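Local coordinates for BH1974 protein (Bacillus halodurans, PDB 3ON5) that belongs to the XdhC/CoxI family and probably assists the maturation of a molybdenum-containing xanthine dehydrogenase rather than oxidising xanthine itself, at residues 116-121 / 147-152; 245-250 / 256-261; 278-283 / 289-294. One frame throughout, in Å; residues are numbered along the deposited sequence.

Contact 1 (116-121 / 147-152); sequences SVLLEP and KKLSTS
L118 meets both K147 and L149 where two antiparallel sheets pack against each other. One contributes strand 113-121, the other strand 143-149. The short strand segments run at 107° to one another with axes 11.6 Å apart at closest approach, so the two strands are nearly perpendicular and too far apart to pair, consistent with sheets that face each other. From L118, with CG anti to the backbone N (chi1 171°), the CD2 branch makes the apolar contacts: it lies 3.7 Å from K147 CD and 3.8 Å from L149 CD2, crossing both side chains at a slant. V155, on the neighbouring strand 155-161, flanks L118 and also E120. Further along, E120 projects from the same face of its strand, as expected for residues two apart. Its carboxylate comes from the opposite direction to K147 and forms a salt bridge, with K147 NZ 2.6 Å from E120 OE1. The four touching residues are all buried, so this pair of opposite charges sits inside the interface. Being charged there would be eased by mutual neutralisation, and H145 NE2 is a second partner of the ammonium. K147 meets L118 through CD, while a bend at its last torsion (chi4 -66°) turns NZ to E120 OE1, which receives the bond on its syn lone pair, the side facing OE2.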
loop_
_atom_site.group_PDB
_atom_site.type_symbol
_atom_site.label_atom_id
_atom_site.label_comp_id
_atom_site.label_asym_id
_atom_site.label_seq_id
_atom_site.Cartn_x
_atom_site.Cartn_y
_atom_site.Cartn_z
ATOM N N SER A 116 22.775 -4.319 24.051
ATOM C CA SER A 116 22.019 -3.812 25.194
ATOM C C SER A 116 21.193 -2.586 24.727
ATOM O O SER A 116 21.748 -1.531 24.349
ATOM C CB SER A 116 22.957 -3.475 26.353
ATOM O OG SER A 116 23.847 -4.539 26.666
ATOM N N VAL A 117 19.869 -2.760 24.686
ATOM C CA VAL A 117 18.937 -1.722 24.247
ATOM C C VAL A 117 18.254 -1.121 25.472
ATOM O O VAL A 117 17.697 -1.868 26.281
ATOM C CB VAL A 117 17.894 -2.291 23.232
ATOM C CG1 VAL A 117 16.972 -1.194 22.699
ATOM C CG2 VAL A 117 18.580 -3.029 22.081
ATOM N N LEU A 118 18.313 0.216 25.619
ATOM C CA LEU A 118 17.638 0.929 26.704
ATOM C C LEU A 118 16.350 1.571 26.171
ATOM O O LEU A 118 16.403 2.445 25.293
ATOM C CB LEU A 118 18.546 1.984 27.366
ATOM C CG LEU A 118 17.888 2.956 28.385
ATOM C CD1 LEU A 118 17.475 2.247 29.675
ATOM C CD2 LEU A 118 18.817 4.064 28.728
ATOM N N LEU A 119 15.200 1.136 26.725
ATOM C CA LEU A 119 13.870 1.617 26.348
ATOM C C LEU A 119 13.383 2.638 27.375
ATOM O O LEU A 119 13.323 2.322 28.559
ATOM C CB LEU A 119 12.889 0.429 26.228
ATOM C CG LEU A 119 13.197 -0.604 25.132
ATOM C CD1 LEU A 119 12.639 -1.934 25.466
ATOM C CD2 LEU A 119 12.669 -0.178 23.817
ATOM N N GLU A 120 13.116 3.878 26.927
ATOM C CA GLU A 120 12.644 4.998 27.755
ATOM C C GLU A 120 11.318 5.524 27.270
ATOM O O GLU A 120 11.212 5.847 26.084
ATOM C CB GLU A 120 13.646 6.148 27.755
ATOM C CG GLU A 120 14.917 5.878 28.525
ATOM C CD GLU A 120 15.951 6.951 28.264
ATOM O OE1 GLU A 120 16.410 7.048 27.101
ATOM O OE2 GLU A 120 16.277 7.712 29.206
ATOM N N PRO A 121 10.287 5.660 28.145
ATOM C CA PRO A 121 9.023 6.235 27.658
ATOM C C PRO A 121 9.189 7.730 27.436
ATOM O O PRO A 121 9.681 8.427 28.328
ATOM C CB PRO A 121 8.020 5.910 28.766
ATOM C CG PRO A 121 8.833 5.632 29.982
ATOM C CD PRO A 121 10.243 5.349 29.591
ATOM N N LYS A 147 23.177 9.846 30.682
ATOM C CA LYS A 147 22.204 9.089 31.469
ATOM C C LYS A 147 22.919 8.341 32.584
ATOM O O LYS A 147 23.946 7.725 32.330
ATOM C CB LYS A 147 21.400 8.102 30.608
ATOM C CG LYS A 147 20.675 8.661 29.398
ATOM C CD LYS A 147 20.091 7.489 28.630
ATOM C CE LYS A 147 19.601 7.789 27.237
ATOM N NZ LYS A 147 18.438 8.706 27.224
ATOM N N LYS A 148 22.410 8.418 33.813
ATOM C CA LYS A 148 22.915 7.667 34.971
ATOM C C LYS A 148 21.964 6.497 35.137
ATOM O O LYS A 148 20.763 6.704 35.339
ATOM C CB LYS A 148 23.044 8.555 36.228
ATOM C CG LYS A 148 23.519 7.824 37.479
ATOM C CD LYS A 148 23.573 8.735 38.708
ATOM N N LEU A 149 22.468 5.276 34.954
ATOM C CA LEU A 149 21.625 4.083 34.998
ATOM C C LEU A 149 21.741 3.373 36.329
ATOM O O LEU A 149 22.779 3.469 36.986
ATOM C CB LEU A 149 22.017 3.117 33.867
ATOM C CG LEU A 149 22.241 3.709 32.455
ATOM C CD1 LEU A 149 22.853 2.693 31.547
ATOM C CD2 LEU A 149 20.968 4.283 31.852
ATOM N N SER A 150 20.670 2.678 36.746
ATOM C CA SER A 150 20.688 1.863 37.955
ATOM C C SER A 150 21.265 0.492 37.617
ATOM O O SER A 150 21.414 0.152 36.437
ATOM C CB SER A 150 19.292 1.754 38.570
ATOM O OG SER A 150 18.351 1.135 37.712
ATOM N N THR A 151 21.593 -0.292 38.649
ATOM C CA THR A 151 22.141 -1.641 38.513
ATOM C C THR A 151 21.123 -2.540 37.776
ATOM O O THR A 151 21.541 -3.359 36.951
ATOM C CB THR A 151 22.516 -2.189 39.891
ATOM O OG1 THR A 151 21.374 -2.116 40.750
ATOM C CG2 THR A 151 23.683 -1.420 40.521
ATOM N N SER A 152 19.798 -2.316 37.997
ATOM C CA SER A 152 18.711 -3.037 37.319
ATOM C C SER A 152 18.624 -2.659 35.822
ATOM O O SER A 152 18.077 -3.425 35.028
ATOM C CB SER A 152 17.367 -2.771 37.996
ATOM O OG SER A 152 16.956 -1.418 37.911
#

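Contact 2 (245-250 / 256-261); sequences EIIVDF and RKFLIR
K257 NZ donates to D249 OD2 across 3.0 Å, the salt bridge that ties the last turn of helix 251-257 back to the residue just beyond strand 245-248. The two side chains cross at about a right angle, and the acceptor uses its syn lone pair; D249 OD1 stays farther off, at 3.6 Å from K257 NZ. A bend at chi3 (73°) brings the lysine chain round to this position. K257 is exposed, so the bridge lies at the surface. Next along the chain, F258, the first residue to leave the helical conformation, has CG anti to its N (chi1 -172°) and its ring against the strand. I247 CD1 approaches F258 CD2 to 3.7 Å, at an oblique inclination to the ring. E245 OE1 lies at the ring edge, in its plane, 3.9 Å from F258 CE2, with the carboxylate tilted 50° to the ring; the other oxygen, OE2, hydrogen-bonds Y224 OH. F254 stacks on F258, which also touches V226 and I203 on the next two strands. The chain thus leaves the outermost strand 245-248, passes over strands 223-229 and 200-205, and enters the sheet again at 265-268, the crossover connection of a Rossmann fold.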
loop_
_atom_site.group_PDB
_atom_site.type_symbol
_atom_site.label_atom_id
_atom_site.label_comp_id
_atom_site.label_asym_id
_atom_site.label_seq_id
_atom_site.Cartn_x
_atom_site.Cartn_y
_atom_site.Cartn_z
ATOM N N GLU A 245 19.288 25.643 1.396
ATOM C CA GLU A 245 19.428 27.017 0.921
ATOM C C GLU A 245 19.895 27.035 -0.508
ATOM O O GLU A 245 20.774 26.259 -0.876
ATOM C CB GLU A 245 20.409 27.838 1.784
ATOM C CG GLU A 245 19.987 28.080 3.218
ATOM C CD GLU A 245 20.971 28.914 4.019
ATOM O OE1 GLU A 245 21.225 30.075 3.620
ATOM O OE2 GLU A 245 21.445 28.427 5.074
ATOM N N ILE A 246 19.301 27.915 -1.311
ATOM C CA ILE A 246 19.693 28.197 -2.687
ATOM C C ILE A 246 19.972 29.707 -2.705
ATOM O O ILE A 246 19.026 30.477 -2.528
ATOM C CB ILE A 246 18.662 27.719 -3.768
ATOM C CG1 ILE A 246 18.176 26.267 -3.562
ATOM C CG2 ILE A 246 19.206 27.948 -5.189
ATOM C CD1 ILE A 246 16.985 25.881 -4.430
ATOM N N ILE A 247 21.243 30.136 -2.818
ATOM C CA ILE A 247 21.575 31.576 -2.789
ATOM C C ILE A 247 22.106 32.031 -4.181
ATOM O O ILE A 247 23.184 31.610 -4.606
ATOM C CB ILE A 247 22.588 31.857 -1.647
ATOM C CG1 ILE A 247 21.940 31.475 -0.286
ATOM C CG2 ILE A 247 23.063 33.311 -1.669
ATOM C CD1 ILE A 247 22.883 31.200 0.882
ATOM N N VAL A 248 21.332 32.893 -4.874
ATOM C CA VAL A 248 21.689 33.380 -6.215
ATOM C C VAL A 248 22.552 34.650 -6.050
ATOM O O VAL A 248 22.052 35.704 -5.678
ATOM C CB VAL A 248 20.468 33.616 -7.152
ATOM C CG1 VAL A 248 20.917 33.945 -8.563
ATOM C CG2 VAL A 248 19.559 32.408 -7.191
ATOM N N ASP A 249 23.846 34.525 -6.341
ATOM C CA ASP A 249 24.860 35.567 -6.163
ATOM C C ASP A 249 26.136 35.245 -6.884
ATOM O O ASP A 249 26.418 34.069 -7.097
ATOM C CB ASP A 249 25.196 35.701 -4.644
ATOM C CG ASP A 249 24.823 36.995 -3.960
ATOM O OD1 ASP A 249 24.969 38.068 -4.596
ATOM O OD2 ASP A 249 24.518 36.954 -2.748
ATOM N N PHE A 250 26.976 36.261 -7.161
ATOM C CA PHE A 250 28.315 35.995 -7.695
ATOM C C PHE A 250 29.181 35.445 -6.565
ATOM O O PHE A 250 29.010 35.914 -5.433
ATOM C CB PHE A 250 28.935 37.239 -8.324
ATOM C CG PHE A 250 28.401 37.543 -9.688
ATOM C CD1 PHE A 250 28.844 36.837 -10.795
ATOM C CD2 PHE A 250 27.508 38.578 -9.884
ATOM C CE1 PHE A 250 28.334 37.102 -12.061
ATOM C CE2 PHE A 250 27.062 38.893 -11.158
ATOM C CZ PHE A 250 27.438 38.123 -12.231
ATOM N N ARG A 256 31.649 37.114 0.650
ATOM C CA ARG A 256 31.615 38.303 1.498
ATOM C C ARG A 256 30.478 38.194 2.540
ATOM O O ARG A 256 30.702 38.446 3.719
ATOM C CB ARG A 256 31.438 39.581 0.658
ATOM C CG ARG A 256 31.537 40.845 1.498
ATOM C CD ARG A 256 31.165 42.141 0.791
ATOM N NE ARG A 256 29.716 42.290 0.620
ATOM C CZ ARG A 256 29.071 42.137 -0.530
ATOM N NH1 ARG A 256 29.740 41.885 -1.647
ATOM N NH2 ARG A 256 27.753 42.293 -0.583
ATOM N N LYS A 257 29.280 37.793 2.096
ATOM C CA LYS A 257 28.065 37.780 2.879
ATOM C C LYS A 257 27.900 36.495 3.716
ATOM O O LYS A 257 27.629 36.619 4.904
ATOM C CB LYS A 257 26.857 37.964 1.945
ATOM C CG LYS A 257 26.790 39.392 1.364
ATOM C CD LYS A 257 26.109 39.527 -0.031
ATOM C CE LYS A 257 24.608 39.394 -0.139
ATOM N NZ LYS A 257 24.133 39.685 -1.522
ATOM N N PHE A 258 28.038 35.289 3.125
ATOM C CA PHE A 258 27.813 34.004 3.815
ATOM C C PHE A 258 29.080 33.524 4.526
ATOM O O PHE A 258 30.109 33.286 3.895
ATOM C CB PHE A 258 27.337 32.947 2.813
ATOM C CG PHE A 258 26.873 31.613 3.371
ATOM C CD1 PHE A 258 27.794 30.616 3.696
ATOM C CD2 PHE A 258 25.512 31.291 3.420
ATOM C CE1 PHE A 258 27.363 29.370 4.151
ATOM C CE2 PHE A 258 25.086 30.043 3.869
ATOM C CZ PHE A 258 26.012 29.098 4.241
ATOM N N LEU A 259 28.980 33.351 5.846
ATOM C CA LEU A 259 30.075 32.872 6.688
ATOM C C LEU A 259 30.259 31.355 6.542
ATOM O O LEU A 259 29.314 30.572 6.707
ATOM C CB LEU A 259 29.806 33.238 8.157
ATOM C CG LEU A 259 30.728 32.642 9.221
ATOM C CD1 LEU A 259 32.172 33.146 9.068
ATOM C CD2 LEU A 259 30.192 32.952 10.593
ATOM N N ILE A 260 31.497 30.969 6.229
ATOM C CA ILE A 260 31.925 29.592 6.078
ATOM C C ILE A 260 32.759 29.262 7.308
ATOM O O ILE A 260 33.786 29.892 7.561
ATOM C CB ILE A 260 32.664 29.340 4.740
ATOM C CG1 ILE A 260 31.733 29.656 3.534
ATOM C CG2 ILE A 260 33.154 27.886 4.686
ATOM C CD1 ILE A 260 32.363 29.565 2.159
ATOM N N ARG A 261 32.275 28.323 8.108
ATOM C CA ARG A 261 32.928 27.927 9.344
ATOM C C ARG A 261 34.007 26.860 9.031
ATOM O O ARG A 261 33.995 26.282 7.943
ATOM C CB ARG A 261 31.881 27.432 10.343
ATOM C CG ARG A 261 30.830 28.496 10.661
ATOM C CD ARG A 261 29.951 28.138 11.830
ATOM N NE ARG A 261 29.274 26.851 11.644
ATOM C CZ ARG A 261 28.053 26.706 11.140
ATOM N NH1 ARG A 261 27.354 27.769 10.758
ATOM N NH2 ARG A 261 27.516 25.499 11.029
#

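Contact 3 (278-283 / 289-294); sequences EILHFL and RYIGIL
L283 packs its CB on I291 CD1 across the contact, while its CD2 lies at the edge of the F282 ring, in the ring plane. That ring also makes a cation-pi interaction with K286, in the loop leading to the strand. Y290, the other flat group, belongs to the opposite side of the sheet, where its ring meets Y314 with planes at about 30°, helix 326-343 covers it, and its OH bonds Q336. The alternation of the strand accounts for this division, because I291 and I293 both project toward helix 273-283.

The side chains that meet between helix and strand are all aliphatic. I293 CD1 fits against the fork of L280, 3.8 Å from L280 CD1 and 3.8 Å from L280 CD2, the two side chains meeting at about a right angle. With CG anti to the backbone N (chi1 -180°), the end of L280 comes nearer the strand than the direction of its CB suggests. L280 CD1 makes a looser contact with I291 CG2 at 4.3 Å, and L283 CB lies 4.1 Å from I291 CD1. All four residues are buried: L303 of helix 297-304 touches both L280 and I293, while V266 and I268 on the adjacent strand touch L283 and I291 respectively.

The short axes are 10.8 Å apart at 159°, so the helix runs back nearly antiparallel to the strand that follows it. With strand 265-268 preceding the helix and lying parallel beside 290-293, this is a beta-alpha-beta unit of the Rossmann domain.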
loop_
_atom_site.group_PDB
_atom_site.type_symbol
_atom_site.label_atom_id
_atom_site.label_comp_id
_atom_site.label_asym_id
_atom_site.label_seq_id
_atom_site.Cartn_x
_atom_site.Cartn_y
_atom_site.Cartn_z
ATOM N N GLU A 278 38.355 32.351 -8.057
ATOM C CA GLU A 278 38.120 33.335 -6.981
ATOM C C GLU A 278 37.660 32.599 -5.733
ATOM O O GLU A 278 38.131 32.943 -4.649
ATOM C CB GLU A 278 37.159 34.526 -7.320
ATOM C CG GLU A 278 35.657 34.328 -7.554
ATOM C CD GLU A 278 34.912 35.627 -7.885
ATOM O OE1 GLU A 278 35.596 36.669 -8.024
ATOM O OE2 GLU A 278 33.660 35.613 -8.020
ATOM N N ILE A 279 36.846 31.521 -5.889
ATOM C CA ILE A 279 36.355 30.729 -4.746
ATOM C C ILE A 279 37.550 30.097 -3.990
ATOM O O ILE A 279 37.688 30.332 -2.788
ATOM C CB ILE A 279 35.334 29.659 -5.168
ATOM C CG1 ILE A 279 34.164 30.278 -5.956
ATOM C CG2 ILE A 279 34.831 28.904 -3.931
ATOM C CD1 ILE A 279 33.361 29.316 -6.736
ATOM N N LEU A 280 38.422 29.367 -4.704
ATOM C CA LEU A 280 39.585 28.700 -4.125
ATOM C C LEU A 280 40.559 29.689 -3.450
ATOM O O LEU A 280 40.959 29.451 -2.315
ATOM C CB LEU A 280 40.326 27.915 -5.209
ATOM C CG LEU A 280 41.579 27.138 -4.777
ATOM C CD1 LEU A 280 41.262 26.105 -3.712
ATOM C CD2 LEU A 280 42.236 26.493 -5.979
ATOM N N HIS A 281 40.923 30.785 -4.131
ATOM C CA HIS A 281 41.852 31.791 -3.618
ATOM C C HIS A 281 41.336 32.424 -2.343
ATOM O O HIS A 281 42.145 32.778 -1.497
ATOM C CB HIS A 281 42.111 32.868 -4.665
ATOM C CG HIS A 281 43.097 32.443 -5.719
ATOM N ND1 HIS A 281 44.188 33.229 -6.049
ATOM C CD2 HIS A 281 43.180 31.284 -6.411
ATOM C CE1 HIS A 281 44.863 32.546 -6.967
ATOM N NE2 HIS A 281 44.296 31.369 -7.211
ATOM N N PHE A 282 40.007 32.529 -2.174
ATOM C CA PHE A 282 39.412 33.108 -0.975
ATOM C C PHE A 282 39.552 32.146 0.200
ATOM O O PHE A 282 39.896 32.574 1.299
ATOM C CB PHE A 282 37.933 33.466 -1.216
ATOM C CG PHE A 282 37.216 34.011 -0.006
ATOM C CD1 PHE A 282 36.624 33.154 0.921
ATOM C CD2 PHE A 282 37.118 35.382 0.206
ATOM C CE1 PHE A 282 35.976 33.663 2.057
ATOM C CE2 PHE A 282 36.469 35.888 1.338
ATOM C CZ PHE A 282 35.912 35.028 2.261
ATOM N N LEU A 283 39.252 30.854 -0.037
ATOM C CA LEU A 283 39.248 29.778 0.949
ATOM C C LEU A 283 40.642 29.256 1.291
ATOM O O LEU A 283 40.745 28.391 2.159
ATOM C CB LEU A 283 38.424 28.610 0.402
ATOM C CG LEU A 283 36.956 28.855 0.071
ATOM C CD1 LEU A 283 36.350 27.623 -0.542
ATOM C CD2 LEU A 283 36.157 29.278 1.284
ATOM N N ARG A 289 37.540 21.965 6.754
ATOM C CA ARG A 289 37.385 20.526 6.893
ATOM C C ARG A 289 37.683 19.827 5.565
ATOM O O ARG A 289 38.425 18.843 5.538
ATOM C CB ARG A 289 35.940 20.245 7.354
ATOM C CG ARG A 289 35.593 18.808 7.684
ATOM C CD ARG A 289 36.089 18.338 9.038
ATOM N NE ARG A 289 35.614 16.988 9.348
ATOM C CZ ARG A 289 34.453 16.724 9.941
ATOM N NH1 ARG A 289 33.632 17.712 10.284
ATOM N NH2 ARG A 289 34.097 15.470 10.186
ATOM N N TYR A 290 37.141 20.386 4.456
ATOM C CA TYR A 290 37.222 19.807 3.118
ATOM C C TYR A 290 37.000 20.831 1.992
ATOM O O TYR A 290 36.072 21.632 2.101
ATOM C CB TYR A 290 36.106 18.740 3.053
ATOM C CG TYR A 290 35.891 18.078 1.718
ATOM C CD1 TYR A 290 36.597 16.938 1.366
ATOM C CD2 TYR A 290 34.920 18.542 0.838
ATOM C CE1 TYR A 290 36.375 16.297 0.153
ATOM C CE2 TYR A 290 34.708 17.928 -0.392
ATOM C CZ TYR A 290 35.428 16.796 -0.722
ATOM O OH TYR A 290 35.213 16.165 -1.916
ATOM N N ILE A 291 37.807 20.754 0.892
ATOM C CA ILE A 291 37.674 21.539 -0.354
ATOM C C ILE A 291 37.826 20.565 -1.509
ATOM O O ILE A 291 38.890 19.975 -1.692
ATOM C CB ILE A 291 38.619 22.766 -0.526
ATOM C CG1 ILE A 291 38.574 23.729 0.673
ATOM C CG2 ILE A 291 38.326 23.498 -1.861
ATOM C CD1 ILE A 291 39.712 24.747 0.660
ATOM N N GLY A 292 36.743 20.365 -2.235
ATOM C CA GLY A 292 36.730 19.460 -3.372
ATOM C C GLY A 292 36.488 20.251 -4.634
ATOM O O GLY A 292 35.540 21.043 -4.686
ATOM N N ILE A 293 37.372 20.084 -5.645
ATOM C CA ILE A 293 37.222 20.814 -6.898
ATOM C C ILE A 293 37.065 19.810 -8.032
ATOM O O ILE A 293 37.919 18.941 -8.228
ATOM C CB ILE A 293 38.378 21.814 -7.183
ATOM C CG1 ILE A 293 38.751 22.613 -5.937
ATOM C CG2 ILE A 293 38.018 22.730 -8.377
ATOM C CD1 ILE A 293 39.935 23.492 -6.121
ATOM N N LEU A 294 35.964 19.955 -8.775
ATOM C CA LEU A 294 35.624 19.142 -9.923
ATOM C C LEU A 294 36.548 19.496 -11.086
ATOM O O LEU A 294 36.593 20.653 -11.525
ATOM C CB LEU A 294 34.153 19.382 -10.274
ATOM C CG LEU A 294 33.492 18.362 -11.197
ATOM C CD1 LEU A 294 33.171 17.082 -10.454
ATOM C CD2 LEU A 294 32.202 18.900 -11.715
#

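Along the chain the three contacts follow in series, none enclosing another. Contact 1 joins two antiparallel sheets and stands on the opposite side of the chain's centre from the others; its centre is 44 Å from that of contact 2 and 45 Å from that of contact 3. Contacts 2 and 3 have centres 14 Å apart, share the six-stranded parallel sheet of the Rossmann domain, and touch directly through I260 CD1 and L283 CD2 at 3.9 Å. Contact 2 involves an outermost strand, contact 3 an inner strand. Contacts 2 and 3 thus belong to one Rossmann domain, whereas contact 1 links two antiparallel sheets about 24 to 25 Å away, nearest atom to nearest atom.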